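Local coordinates for protein GH18 chiitnase (Pseudoalteromonas aurantia, PDB 6K7Z) that probably hydrolyses internal glycosidic bonds of chitin, as an endochitinase of glycoside hydrolase family 18, at residues Glu60-Lys63 with Val64-Lys68; Gly268-Ile271 with Lys272-Gln276. All coordinates share one frame; numbering follows the deposited sequence.

Contact 1 (Glu60-Lys63 with Val64-Lys68); sequences EAIK and VMQHK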
loop_
_atom_site.group_PDB
_atom_site.type_symbol
_atom_site.label_atom_id
_atom_site.label_comp_id
_atom_site.label_asym_id
_atom_site.label_seq_id
_atom_site.Cartn_x
_atom_site.Cartn_y
_atom_site.Cartn_z
ATOM N N GLU A 60 2.784 -21.630 -2.207
ATOM C CA GLU A 60 1.599 -22.288 -2.753
ATOM C C GLU A 60 0.387 -21.366 -2.691
ATOM O O GLU A 60 -0.390 -21.287 -3.649
ATOM C CB GLU A 60 1.324 -23.601 -2.009
ATOM C CG GLU A 60 0.050 -24.335 -2.439
ATOM C CD GLU A 60 0.050 -24.788 -3.897
ATOM O OE1 GLU A 60 1.106 -24.734 -4.562
ATOM O OE2 GLU A 60 -1.023 -25.198 -4.395
ATOM N N ALA A 61 0.228 -20.639 -1.586
ATOM C CA ALA A 61 -0.920 -19.746 -1.464
ATOM C C ALA A 61 -0.932 -18.705 -2.575
ATOM O O ALA A 61 -1.996 -18.374 -3.115
ATOM C CB ALA A 61 -0.911 -19.069 -0.094
ATOM N N ILE A 62 0.246 -18.182 -2.930
ATOM C CA ILE A 62 0.338 -17.199 -4.006
ATOM C C ILE A 62 -0.151 -17.796 -5.320
ATOM O O ILE A 62 -0.886 -17.150 -6.082
ATOM C CB ILE A 62 1.785 -16.683 -4.128
ATOM C CG1 ILE A 62 2.213 -15.953 -2.845
ATOM C CG2 ILE A 62 1.936 -15.812 -5.378
ATOM C CD1 ILE A 62 3.704 -15.695 -2.739
ATOM N N LYS A 63 0.262 -19.031 -5.618
ATOM C CA LYS A 63 -0.182 -19.675 -6.851
ATOM C C LYS A 63 -1.692 -19.861 -6.857
ATOM O O LYS A 63 -2.349 -19.620 -7.875
ATOM C CB LYS A 63 0.515 -21.024 -7.029
ATOM C CG LYS A 63 1.999 -20.939 -7.340
ATOM C CD LYS A 63 2.608 -22.340 -7.411
ATOM C CE LYS A 63 4.133 -22.292 -7.463
ATOM N NZ LYS A 63 4.737 -23.655 -7.299
ATOM N N VAL A 64 -2.260 -20.278 -5.724
ATOM C CA VAL A 64 -3.697 -20.497 -5.643
ATOM C C VAL A 64 -4.451 -19.182 -5.794
ATOM O O VAL A 64 -5.461 -19.107 -6.507
ATOM C CB VAL A 64 -4.048 -21.202 -4.323
ATOM C CG1 VAL A 64 -5.554 -21.254 -4.137
ATOM C CG2 VAL A 64 -3.444 -22.612 -4.301
ATOM N N MET A 65 -3.978 -18.129 -5.120
ATOM C CA MET A 65 -4.590 -16.812 -5.275
ATOM C C MET A 65 -4.549 -16.357 -6.727
ATOM O O MET A 65 -5.554 -15.888 -7.276
ATOM C CB MET A 65 -3.882 -15.796 -4.374
ATOM C CG MET A 65 -4.247 -15.912 -2.894
ATOM S SD MET A 65 -3.610 -14.516 -1.912
ATOM C CE MET A 65 -1.893 -15.005 -1.727
ATOM N N GLN A 66 -3.387 -16.494 -7.365
ATOM C CA GLN A 66 -3.245 -16.100 -8.762
ATOM C C GLN A 66 -4.137 -16.934 -9.675
ATOM O O GLN A 66 -4.699 -16.408 -10.643
ATOM C CB GLN A 66 -1.782 -16.197 -9.178
ATOM C CG GLN A 66 -0.969 -15.022 -8.647
ATOM C CD GLN A 66 0.518 -15.200 -8.814
ATOM O OE1 GLN A 66 1.012 -16.321 -8.945
ATOM N NE2 GLN A 66 1.249 -14.094 -8.793
ATOM N N HIS A 67 -4.338 -18.207 -9.366
ATOM C CA HIS A 67 -5.254 -19.074 -10.167
ATOM C C HIS A 67 -6.651 -18.507 -10.083
ATOM O O HIS A 67 -7.433 -18.683 -10.967
ATOM C CB HIS A 67 -5.257 -20.521 -9.636
ATOM C CG HIS A 67 -6.207 -21.488 -10.310
ATOM N ND1 HIS A 67 -6.128 -21.836 -11.643
ATOM C CD2 HIS A 67 -7.157 -22.294 -9.783
ATOM C CE1 HIS A 67 -7.057 -22.724 -11.921
ATOM N NE2 HIS A 67 -7.684 -23.031 -10.804
ATOM N N LYS A 68 -6.941 -17.825 -8.997
ATOM C CA LYS A 68 -8.224 -17.236 -8.791
ATOM C C LYS A 68 -8.328 -15.880 -9.467
ATOM O O LYS A 68 -9.379 -15.294 -9.449
ATOM C CB LYS A 68 -8.552 -17.078 -7.311
ATOM C CG LYS A 68 -8.742 -18.321 -6.473
ATOM C CD LYS A 68 -10.128 -18.863 -6.644
ATOM C CE LYS A 68 -10.262 -20.172 -5.930
ATOM N NZ LYS A 68 -11.675 -20.592 -6.028
#
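Val64 sits one helical turn after Glu60 and turns a methyl group back onto it. Its CG1 is anti to the backbone N (chi1 172°) and CG2 lies beside that N, which puts Val64 CG2 over the preceding turn, 3.4 Å from Glu60 O. The same methyl meets the glutamate side chain, which crosses it at a slant: a bend at chi2 (62°) brings Glu60 OE2 to 3.5 Å from Val64 CG2. This is van der Waals contact between a carboxylate oxygen and a methyl. Beyond it, Val64 packs on Ile16 and Ser19 of a neighbouring loop.

Ile62 makes the second cluster, on a more buried side of the helix. Its CG2 branch lies alongside the amide of Gln66, with Ile62 CG2 3.7 Å from Gln66 OE1, the two side chains pointing the same way. The glutamine leaves its backbone past the carbonyl of Ile62, Gln66 CG 3.3 Å from Ile62 O, and runs on extended. Its NE2 is held by hydrogen bonds to Asp110 OD2 and Gln108 O, which limits rotation of the amide. On the other branch of Ile62, Met65 CE comes back to 4.4 Å from Ile62 CG1.

Lys63 contributes mainly through its main chain, accepting the N-H of His67 at 2.9 Å from Lys63 O to His67 N. It continues the ladder begun by Val64 N to Glu60 O (3.0 Å) and carried on by Met65 to Ala61 and Gln66 to Ile62. Inward, Ile62 touches Leu28 and Val72, and Met65 touches Val26 and Val72. Helix 56-67 follows strand 25-33 and precedes strand 71-77, which pair in parallel; it is the helix of that beta-alpha-beta crossover, one amphipathic outer helix of the TIM barrel of family 18 chitinases.

Contact 2 (Gly268-Ile271 with Lys272-Gln276); sequences GDWI and KAIAQ
The first turn of helix 269-277 starts from Gly268 at the N-cap, whose carbonyl takes the N-H of Lys272 (Lys272 N to Gly268 O 3.0 Å) and begins an unbroken i to i+4 series through Ala275. Trp270 and Ile274 carry the side-chain contact. With its CG anti to the backbone N (chi1 -170°), the tryptophan places its indole where Ile274 CG1 stands over one face. Ile274 CG1 is 3.6 Å from the centroid of the Trp270 six-membered ring, 8° off its normal, a CH-pi contact. Ile274 CG1 also leans on the main chain, 3.4 Å from Trp270 O. Replacing this tryptophan by an alanine removes the ring face and would probably leave Ile274 CG1 without its CH-pi partner and a gap where the indole packs on Ile257 and Asn259.

On the exposed side, Asp269 and Lys272 have opposite charges but stand too far apart for a direct salt bridge, Asp269 OD1 being 4.6 Å from Lys272 NZ. One water joins them, donating to Asp269 OD1 (2.7 Å) and accepting from Lys272 NZ (2.8 Å). Asp265 receives the backbone N-H groups of Trp270 and Ile271 at the helix start. Trp270 and Ile274 both pack on strand 256-260 and helix 237-251, consistent with 269-277, the last helix in the chain, lying outside the strands of the TIM barrel.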
loop_
_atom_site.group_PDB
_atom_site.type_symbol
_atom_site.label_atom_id
_atom_site.label_comp_id
_atom_site.label_asym_id
_atom_site.label_seq_id
_atom_site.Cartn_x
_atom_site.Cartn_y
_atom_site.Cartn_z
ATOM N N GLY A 268 -13.266 -13.807 7.537
ATOM C CA GLY A 268 -13.469 -12.933 6.403
ATOM C C GLY A 268 -14.736 -12.115 6.460
ATOM O O GLY A 268 -15.168 -11.591 5.428
ATOM N N ASP A 269 -15.354 -11.993 7.635
ATOM C CA ASP A 269 -16.628 -11.281 7.720
ATOM C C ASP A 269 -16.490 -9.817 7.312
ATOM O O ASP A 269 -17.390 -9.263 6.672
ATOM C CB ASP A 269 -17.199 -11.369 9.133
ATOM C CG ASP A 269 -17.638 -12.757 9.490
ATOM O OD1 ASP A 269 -17.889 -13.566 8.564
ATOM O OD2 ASP A 269 -17.729 -13.035 10.698
ATOM N N TRP A 270 -15.392 -9.169 7.704
ATOM C CA TRP A 270 -15.205 -7.752 7.378
ATOM C C TRP A 270 -15.144 -7.545 5.870
ATOM O O TRP A 270 -15.861 -6.699 5.316
ATOM C CB TRP A 270 -13.928 -7.232 8.052
ATOM C CG TRP A 270 -13.681 -5.727 8.042
ATOM C CD1 TRP A 270 -13.919 -4.861 9.068
ATOM C CD2 TRP A 270 -13.081 -4.945 6.995
ATOM N NE1 TRP A 270 -13.530 -3.591 8.724
ATOM C CE2 TRP A 270 -13.012 -3.612 7.458
ATOM C CE3 TRP A 270 -12.602 -5.237 5.715
ATOM C CZ2 TRP A 270 -12.507 -2.579 6.685
ATOM C CZ3 TRP A 270 -12.097 -4.211 4.944
ATOM C CH2 TRP A 270 -12.045 -2.897 5.430
ATOM N N ILE A 271 -14.307 -8.328 5.181
ATOM C CA ILE A 271 -14.173 -8.113 3.742
ATOM C C ILE A 271 -15.451 -8.503 3.022
ATOM O O ILE A 271 -15.827 -7.869 2.033
ATOM C CB ILE A 271 -12.940 -8.851 3.177
ATOM C CG1 ILE A 271 -12.701 -8.438 1.722
ATOM C CG2 ILE A 271 -13.090 -10.374 3.261
ATOM C CD1 ILE A 271 -12.536 -6.953 1.530
ATOM N N LYS A 272 -16.175 -9.510 3.518
ATOM C CA LYS A 272 -17.444 -9.855 2.883
ATOM C C LYS A 272 -18.440 -8.697 2.966
ATOM O O LYS A 272 -19.079 -8.350 1.966
ATOM C CB LYS A 272 -18.017 -11.118 3.514
ATOM C CG LYS A 272 -17.284 -12.404 3.114
ATOM C CD LYS A 272 -17.892 -13.594 3.881
ATOM C CE LYS A 272 -16.960 -14.768 3.896
ATOM N NZ LYS A 272 -17.528 -15.935 4.644
ATOM N N ALA A 273 -18.564 -8.070 4.138
ATOM C CA ALA A 273 -19.511 -6.965 4.280
ATOM C C ALA A 273 -19.065 -5.742 3.477
ATOM O O ALA A 273 -19.889 -5.066 2.846
ATOM C CB ALA A 273 -19.687 -6.609 5.759
ATOM N N ILE A 274 -17.782 -5.447 3.470
ATOM C CA ILE A 274 -17.296 -4.323 2.731
ATOM C C ILE A 274 -17.471 -4.552 1.244
ATOM O O ILE A 274 -17.893 -3.696 0.549
ATOM C CB ILE A 274 -15.800 -4.054 3.049
ATOM C CG1 ILE A 274 -15.699 -3.452 4.417
ATOM C CG2 ILE A 274 -15.128 -3.163 2.037
ATOM C CD1 ILE A 274 -16.139 -2.018 4.488
ATOM N N ALA A 275 -17.112 -5.728 0.791
ATOM C CA ALA A 275 -17.215 -6.023 -0.631
ATOM C C ALA A 275 -18.660 -5.858 -1.125
ATOM O O ALA A 275 -18.921 -5.271 -2.114
ATOM C CB ALA A 275 -16.633 -7.356 -0.995
ATOM N N GLN A 276 -19.569 -6.371 -0.341
ATOM C CA GLN A 276 -20.973 -6.289 -0.643
ATOM C C GLN A 276 -21.370 -4.829 -0.871
ATOM O O GLN A 276 -22.113 -4.512 -1.741
ATOM C CB GLN A 276 -21.746 -6.815 0.532
ATOM C CG GLN A 276 -23.219 -6.907 0.242
ATOM C CD GLN A 276 -23.535 -7.671 -1.028
ATOM O OE1 GLN A 276 -23.879 -7.083 -2.050
ATOM N NE2 GLN A 276 -23.438 -8.990 -0.959
HETATM O O HOH W 1 -18.528 -15.846 7.285
#

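Overall arrangement
Contacts 1 and 2 lie on different helices of the barrel's outer layer, their centres about 20 Å apart and nearest atoms about 12 Å apart, without touching. Both are partly buried: one flank of each helix packs inward and another reaches the surface. Contact 1 occupies the later part of helix 56-67, over strands 25-33 and 71-77, whereas contact 2 starts helix 269-277, beside strand 256-260 and helix 237-251. Strand 3-8 pairs with both 25-33 and 256-260, joining the two neighbourhoods in the sheet. Inward chemistry is aliphatic and thioether in contact 1, indole with isoleucine in contact 2; only contact 2 has a water-bridged charge pair and a helix N-cap.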